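Local coordinates for protein alpha-toxin (PDB 2VK9) that is a clostridial toxin of the TcdA/TcdB family, represented here by its catalytic domain, which is built on a GT-A-type fold, at residues Ile95-Leu100 with Ile390-Ser395; Lys125-Arg130 with Leu358-Ile363. One frame throughout, in Å; residues are numbered along the deposited sequence.

Overall arrangement
Contact 1 brings the end of strand 382-391 and the turn after it to the loop entering strand 99-103; contact 2 brings the loop 358-363 to the entry of its parallel neighbour, 128-133. Contact 2 is nested along the chain within the loop closed by contact 1, their centres about 11 Å apart. Contact 1 is partly buried and mainly polar, a side-chain amide hydrogen-bonded to backbone groups at both polar atoms. Contact 2 is more buried, an aromatic ring among aliphatic groups with one hydrogen bond, although D126 is exposed. Strand pairing and charge join them: L100 N probably bonds to N128 O, and K98 NZ makes salt bridges with D126 and D362 OD1, the latter at 2.7 Å.

Contact 1: Ile95-Leu100 with Ile390-Ser395; sequences IASKNL and ISNNDS
The carboxamide of N392 lies alongside the backbone from I95 to S97, in the loop that leads into strand 99-103 of the GT-A-type sheet. There it offers the donor-acceptor pair that the N-H and C=O of one residue in a parallel strand would present. CG stands anti to the carbonyl carbon (chi1 -76°), and the flat amide beyond it meets the other segment with both of its polar atoms. ND2 donates to I95 O over 3.1 Å in an almost straight bond (171° at the hydrogen). The acceptor lies in the amide plane, whereas the donor stands above the plane of the I95 carbonyl. OD1 receives S97 N at 2.8 Å, in plane and on a lone pair. Asparagine suits the place because one short, rigid group offers a donor and an acceptor together. Between the two bonds sits A96, whose small CB packs on I390 CG2 at 3.7 Å, at the end of strand 382-391. S97 OG reaches the same turn through a water that accepts from N393 N. N392 also opens a type I turn closed by S395, the N-cap of helix 396-422. N392 O takes S391 OG at 2.7 Å and S395 N from opposite faces of its carbonyl plane.

Contact 2: Lys125-Arg130 with Leu358-Ile363; sequences KDYNIR and LPLGDI
With chi1 at -83° in Y127 and -78° in L360, each CG stands opposite its own carbonyl carbon; both side chains set out toward the other segment and cross at about a right angle. L360 CD1 lies over one face of the tyrosine ring, 4.1 Å from its centroid, in a CH-pi contact offset toward the rim. L360 CB touches Y127 CE1 at 3.7 Å and also approaches OH, so the leucine lies across the hydroxyl end of the ring. Leucine suits this position because its branched tip covers an aromatic face while its other contacts, with W120 of helix 111-123 and F388 of strand 382-391, stay apolar.

The hydroxyl supplies the polar half. Y127 OH donates to G361 O at 2.6 Å, and it meets the carbonyl nearly along the C=O axis. Tyrosine suits the place because it joins an apolar face to a hydroxyl at the ring's far end, and I363 CD1 adds a methyl 3.7 Å from the same OH. G361 has a positive phi of 62°, a conformation that favours glycine. Its N donates to a water, which in turn donates to D126 OD1 at 2.7 Å. D126 OD2 and D362 OD1 stand 5.1 Å apart, where like charges would be expected to repel; K98, in salt bridges with both, probably offsets this. N124, just ahead of 125-130, accepts from L360 N with its OD1. The contact thus ties the loop ahead of strand 371-376 to the turn between helix 111-123 and strand 128-133, which with strand 99-103 form a beta-alpha-beta unit, as in the Rossmann-like sheet of GT-A folds.

Contact 1: Ile95-Leu100 with Ile390-Ser395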
# COMPACT_ATOMS: atom_id res chain seq x y z
N ILE A 95 16.32 12.09 -12.41
CA ILE A 95 15.38 11.04 -12.79
C ILE A 95 15.45 9.82 -11.87
O ILE A 95 16.44 9.60 -11.17
CB ILE A 95 15.58 10.62 -14.26
CG1 ILE A 95 16.97 10.03 -14.47
CG2 ILE A 95 15.34 11.81 -15.19
CD1 ILE A 95 17.10 9.25 -15.73
N ALA A 96 14.37 9.04 -11.86
CA ALA A 96 14.30 7.82 -11.07
C ALA A 96 15.19 6.76 -11.68
O ALA A 96 15.31 6.68 -12.90
CB ALA A 96 12.89 7.33 -11.03
N SER A 97 15.83 5.97 -10.83
CA SER A 97 16.63 4.83 -11.30
C SER A 97 15.81 3.98 -12.25
O SER A 97 14.60 3.84 -12.08
CB SER A 97 17.11 3.97 -10.13
OG SER A 97 17.90 4.72 -9.23
N LYS A 98 16.46 3.41 -13.26
CA LYS A 98 15.76 2.58 -14.23
C LYS A 98 15.67 1.13 -13.79
O LYS A 98 16.21 0.21 -14.41
CB LYS A 98 16.33 2.77 -15.62
CG LYS A 98 15.92 4.12 -16.15
CD LYS A 98 16.27 4.32 -17.57
CE LYS A 98 15.84 5.70 -17.99
NZ LYS A 98 15.88 5.79 -19.48
N ASN A 99 14.98 0.97 -12.67
CA ASN A 99 14.61 -0.31 -12.14
C ASN A 99 13.11 -0.39 -12.12
O ASN A 99 12.45 0.55 -11.70
CB ASN A 99 15.14 -0.44 -10.72
CG ASN A 99 16.64 -0.44 -10.68
OD1 ASN A 99 17.30 -1.10 -11.50
ND2 ASN A 99 17.21 0.30 -9.73
N LEU A 100 12.58 -1.50 -12.61
CA LEU A 100 11.16 -1.77 -12.49
C LEU A 100 10.99 -3.06 -11.72
O LEU A 100 11.54 -4.09 -12.11
CB LEU A 100 10.52 -1.86 -13.87
CG LEU A 100 9.06 -2.27 -14.00
CD1 LEU A 100 8.16 -1.28 -13.30
CD2 LEU A 100 8.68 -2.38 -15.46
N ILE A 390 6.99 5.38 -7.33
CA ILE A 390 8.26 5.76 -7.92
C ILE A 390 9.06 6.52 -6.89
O ILE A 390 8.57 7.50 -6.34
CB ILE A 390 8.09 6.64 -9.16
CG1 ILE A 390 7.28 5.92 -10.23
CG2 ILE A 390 9.46 7.03 -9.71
CD1 ILE A 390 6.74 6.84 -11.30
N SER A 391 10.28 6.07 -6.62
CA SER A 391 11.16 6.73 -5.67
C SER A 391 12.59 6.28 -5.87
O SER A 391 12.82 5.11 -6.12
CB SER A 391 10.75 6.37 -4.24
OG SER A 391 11.75 6.77 -3.30
N ASN A 392 13.54 7.21 -5.76
CA ASN A 392 14.95 6.85 -5.57
C ASN A 392 15.21 6.46 -4.12
O ASN A 392 14.44 6.85 -3.25
CB ASN A 392 15.86 7.98 -6.05
CG ASN A 392 15.95 8.03 -7.55
OD1 ASN A 392 15.95 6.99 -8.20
ND2 ASN A 392 16.01 9.22 -8.12
N ASN A 393 16.25 5.68 -3.85
CA ASN A 393 16.40 5.17 -2.47
C ASN A 393 16.77 6.22 -1.43
O ASN A 393 16.56 6.01 -0.23
CB ASN A 393 17.26 3.91 -2.36
CG ASN A 393 18.66 4.09 -2.89
OD1 ASN A 393 19.38 5.00 -2.50
ND2 ASN A 393 19.07 3.19 -3.75
N ASP A 394 17.29 7.35 -1.89
CA ASP A 394 17.76 8.39 -1.00
C ASP A 394 16.70 9.47 -0.81
O ASP A 394 17.02 10.60 -0.43
CB ASP A 394 19.08 8.98 -1.52
CG ASP A 394 18.93 9.75 -2.84
OD1 ASP A 394 17.89 9.63 -3.52
OD2 ASP A 394 19.88 10.50 -3.18
N SER A 395 15.45 9.10 -1.05
CA SER A 395 14.31 10.01 -0.94
C SER A 395 13.87 10.27 0.50
O SER A 395 13.80 9.36 1.33
CB SER A 395 13.13 9.48 -1.75
OG SER A 395 11.94 10.13 -1.37
O HOH W 1 17.49 4.80 -6.37

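Contact 2: Lys125-Arg130 with Leu358-Ile363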
# COMPACT_ATOMS: atom_id res chain seq x y z
N LYS A 125 12.54 -1.68 -22.47
CA LYS A 125 13.79 -2.41 -22.62
C LYS A 125 14.99 -1.65 -22.06
O LYS A 125 16.07 -2.21 -21.92
CB LYS A 125 14.05 -2.76 -24.08
CG LYS A 125 13.13 -3.83 -24.62
CD LYS A 125 13.37 -4.02 -26.10
CE LYS A 125 12.15 -4.63 -26.77
NZ LYS A 125 12.26 -4.48 -28.26
N ASP A 126 14.78 -0.38 -21.74
CA ASP A 126 15.79 0.45 -21.09
C ASP A 126 15.76 0.36 -19.56
O ASP A 126 16.45 1.11 -18.87
CB ASP A 126 15.64 1.91 -21.54
CG ASP A 126 14.23 2.47 -21.28
OD1 ASP A 126 13.27 1.68 -21.17
OD2 ASP A 126 14.10 3.72 -21.18
N TYR A 127 14.95 -0.55 -19.03
CA TYR A 127 14.86 -0.80 -17.59
C TYR A 127 15.44 -2.16 -17.21
O TYR A 127 15.41 -3.10 -18.00
CB TYR A 127 13.40 -0.72 -17.14
CG TYR A 127 12.91 0.69 -16.88
CD1 TYR A 127 12.64 1.56 -17.94
CD2 TYR A 127 12.71 1.15 -15.58
CE1 TYR A 127 12.20 2.87 -17.71
CE2 TYR A 127 12.27 2.46 -15.34
CZ TYR A 127 12.02 3.30 -16.40
OH TYR A 127 11.59 4.58 -16.17
N ASN A 128 16.02 -2.25 -16.01
CA ASN A 128 16.29 -3.53 -15.41
C ASN A 128 15.00 -3.92 -14.70
O ASN A 128 14.57 -3.26 -13.74
CB ASN A 128 17.45 -3.48 -14.42
CG ASN A 128 18.79 -3.24 -15.11
OD1 ASN A 128 18.95 -3.51 -16.29
ND2 ASN A 128 19.76 -2.72 -14.37
N ILE A 129 14.37 -4.98 -15.21
CA ILE A 129 13.09 -5.43 -14.72
C ILE A 129 13.29 -6.67 -13.87
O ILE A 129 13.95 -7.62 -14.30
CB ILE A 129 12.10 -5.68 -15.86
CG1 ILE A 129 11.88 -4.38 -16.64
CG2 ILE A 129 10.78 -6.16 -15.31
CD1 ILE A 129 11.06 -4.53 -17.89
N ARG A 130 12.75 -6.65 -12.66
CA ARG A 130 12.88 -7.79 -11.77
C ARG A 130 11.54 -8.16 -11.19
O ARG A 130 10.68 -7.31 -11.00
CB ARG A 130 13.85 -7.49 -10.63
CG ARG A 130 15.32 -7.42 -10.98
CD ARG A 130 16.06 -6.90 -9.75
NE ARG A 130 17.42 -6.43 -10.01
CZ ARG A 130 17.74 -5.22 -10.46
NH1 ARG A 130 16.81 -4.31 -10.72
NH2 ARG A 130 19.01 -4.91 -10.65
N LEU A 358 2.38 3.54 -24.05
CA LEU A 358 3.43 4.46 -23.65
C LEU A 358 4.56 3.76 -22.87
O LEU A 358 4.29 2.90 -22.02
CB LEU A 358 2.83 5.62 -22.84
CG LEU A 358 2.24 6.80 -23.63
CD1 LEU A 358 1.14 6.40 -24.60
CD2 LEU A 358 1.70 7.88 -22.70
N PRO A 359 5.84 4.08 -23.19
CA PRO A 359 6.96 3.59 -22.39
C PRO A 359 7.13 4.44 -21.14
O PRO A 359 6.68 5.58 -21.12
CB PRO A 359 8.16 3.80 -23.32
CG PRO A 359 7.78 4.96 -24.16
CD PRO A 359 6.29 4.88 -24.34
N LEU A 360 7.77 3.90 -20.11
CA LEU A 360 8.00 4.66 -18.88
C LEU A 360 8.90 5.87 -19.11
O LEU A 360 8.66 6.94 -18.57
CB LEU A 360 8.57 3.78 -17.77
CG LEU A 360 7.62 2.86 -17.02
CD1 LEU A 360 8.40 1.85 -16.21
CD2 LEU A 360 6.72 3.68 -16.14
N GLY A 361 9.94 5.66 -19.92
CA GLY A 361 10.94 6.68 -20.21
C GLY A 361 11.71 7.15 -18.99
O GLY A 361 11.90 6.40 -18.03
N ASP A 362 12.16 8.40 -19.06
CA ASP A 362 12.86 9.05 -17.96
C ASP A 362 11.82 9.75 -17.12
O ASP A 362 11.07 10.58 -17.64
CB ASP A 362 13.84 10.09 -18.50
CG ASP A 362 14.76 9.53 -19.57
OD1 ASP A 362 15.22 8.37 -19.41
OD2 ASP A 362 15.01 10.24 -20.58
N ILE A 363 11.76 9.41 -15.84
CA ILE A 363 10.78 10.02 -14.94
C ILE A 363 11.46 11.04 -14.02
O ILE A 363 12.21 10.66 -13.13
CB ILE A 363 10.07 8.94 -14.08
CG1 ILE A 363 9.45 7.87 -14.98
CG2 ILE A 363 9.04 9.59 -13.14
CD1 ILE A 363 9.14 6.55 -14.27
O HOH W 2 10.86 2.96 -20.98